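Local coordinates for DyP2 (Amycolatopsis sp. ATCC 39116, PDB 4G2C), which is a haem-containing, multifunctional dye peroxidase from a lignin-reactive bacterium that also carries a bound manganese ion and probably oxidises dyes and other substrates, at residues D289-L294 with E302-M307. Sequence-based numbering, arbitrary orientation.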
# COMPACT_ATOMS: atom_id res chain seq x y z
N ASP A 289 1.06 25.58 10.16
CA ASP A 289 2.04 25.96 11.16
C ASP A 289 3.49 25.85 10.66
O ASP A 289 4.32 26.70 11.01
CB ASP A 289 1.87 25.15 12.45
CG ASP A 289 0.52 25.40 13.14
OD1 ASP A 289 -0.14 26.43 12.83
OD2 ASP A 289 0.13 24.57 13.98
N LEU A 290 3.80 24.82 9.88
CA LEU A 290 5.15 24.66 9.34
C LEU A 290 5.44 25.79 8.36
O LEU A 290 6.53 26.37 8.37
CB LEU A 290 5.35 23.29 8.67
CG LEU A 290 6.66 23.04 7.91
CD1 LEU A 290 7.90 23.18 8.80
CD2 LEU A 290 6.68 21.67 7.23
N ALA A 291 4.47 26.10 7.51
CA ALA A 291 4.63 27.20 6.56
C ALA A 291 4.94 28.49 7.32
O ALA A 291 5.90 29.19 7.01
CB ALA A 291 3.38 27.37 5.68
N HIS A 292 4.12 28.79 8.32
CA HIS A 292 4.33 29.99 9.12
C HIS A 292 5.71 29.98 9.76
O HIS A 292 6.42 30.99 9.74
CB HIS A 292 3.25 30.14 10.19
CG HIS A 292 3.40 31.38 11.01
ND1 HIS A 292 4.01 31.38 12.25
CD2 HIS A 292 3.04 32.66 10.77
CE1 HIS A 292 4.01 32.61 12.74
NE2 HIS A 292 3.43 33.40 11.86
N ASP A 293 6.08 28.83 10.33
CA ASP A 293 7.39 28.65 10.96
C ASP A 293 8.53 28.96 9.99
O ASP A 293 9.53 29.58 10.37
CB ASP A 293 7.54 27.19 11.42
CG ASP A 293 7.26 27.00 12.90
OD1 ASP A 293 6.93 27.99 13.60
OD2 ASP A 293 7.37 25.84 13.36
N LEU A 294 8.39 28.53 8.74
CA LEU A 294 9.49 28.62 7.78
C LEU A 294 9.48 29.95 7.04
O LEU A 294 10.25 30.15 6.10
CB LEU A 294 9.40 27.46 6.79
CG LEU A 294 9.61 26.07 7.38
CD1 LEU A 294 9.46 25.04 6.29
CD2 LEU A 294 10.98 25.94 8.05
N GLU A 302 1.95 26.19 0.22
CA GLU A 302 1.64 24.80 -0.13
C GLU A 302 2.87 23.89 -0.07
O GLU A 302 2.74 22.68 0.10
CB GLU A 302 1.06 24.73 -1.55
CG GLU A 302 -0.33 25.31 -1.72
CD GLU A 302 -0.72 25.44 -3.19
OE1 GLU A 302 0.15 25.21 -4.05
OE2 GLU A 302 -1.90 25.79 -3.47
N ARG A 303 4.06 24.47 -0.23
CA ARG A 303 5.30 23.69 -0.22
C ARG A 303 5.56 23.05 1.14
O ARG A 303 6.29 22.06 1.24
CB ARG A 303 6.48 24.53 -0.67
CG ARG A 303 7.77 23.75 -0.81
CD ARG A 303 8.74 24.48 -1.74
NE ARG A 303 8.90 25.87 -1.36
CZ ARG A 303 9.86 26.31 -0.54
NH1 ARG A 303 10.74 25.45 -0.04
NH2 ARG A 303 9.93 27.60 -0.24
N ALA A 304 4.94 23.59 2.19
CA ALA A 304 5.11 23.01 3.53
C ALA A 304 4.57 21.59 3.52
O ALA A 304 5.15 20.69 4.11
CB ALA A 304 4.40 23.84 4.58
N GLY A 305 3.44 21.41 2.83
CA GLY A 305 2.78 20.13 2.71
C GLY A 305 3.63 19.18 1.89
O GLY A 305 3.80 18.02 2.25
N ALA A 306 4.14 19.68 0.77
CA ALA A 306 5.06 18.93 -0.08
C ALA A 306 6.26 18.43 0.71
O ALA A 306 6.78 17.35 0.44
CB ALA A 306 5.51 19.80 -1.25
N MET A 307 6.73 19.21 1.68
CA MET A 307 7.90 18.81 2.47
C MET A 307 7.60 17.60 3.34
O MET A 307 8.50 16.81 3.63
CB MET A 307 8.41 19.95 3.36
CG MET A 307 9.13 21.07 2.64
SD MET A 307 9.50 22.47 3.75
CE MET A 307 9.95 23.74 2.56
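A291 and A304 bring the two helices together: their CB methyls meet at 3.8 Å, and their CA atoms, 5.2 Å apart, are the nearest CA pair. With so little bulk on either side, the methyl of A304 also comes up against the backbone of the first helix, its CB lying 3.7 Å from A291 N. L290 packs alongside the same methyl. Its CG is anti to the backbone N (chi1 173°), which carries the isobutyl end across to A304; CG then stands 4.1 Å from A304 CB, while CD2 rests 3.6 Å from A304 O, an apolar branch against a backbone carbonyl.

L294, the first residue past the end of helix 280-293, and M307, nearly a turn beyond A304, meet tip to tip. L294 CD1 touches M307 SD at 3.6 Å and the terminal CE at 4.0 Å. The methionine chain is extended beyond CG (chi2 172°), so that its thioether end arrives at the leucine methyl. Y454 of strand 453-454 touches L290, L294 and M307, adding an aromatic neighbour to this apolar group.

The contact is therefore made by van der Waals packing of buried side chains, with polar links directed elsewhere: R303 NE forms a salt bridge with D300 OD1 in the connecting loop, and D293 OD2 is hydrogen-bonded to T467 OG1. Joined by a short loop, helices 280-293 and 303-309 make a helix-loop-helix corner packed through an alanine pair flanked by L290, L294 and M307, beside the manganese site of E287 and E313, with the ion about 7 Å from the A304 side chain.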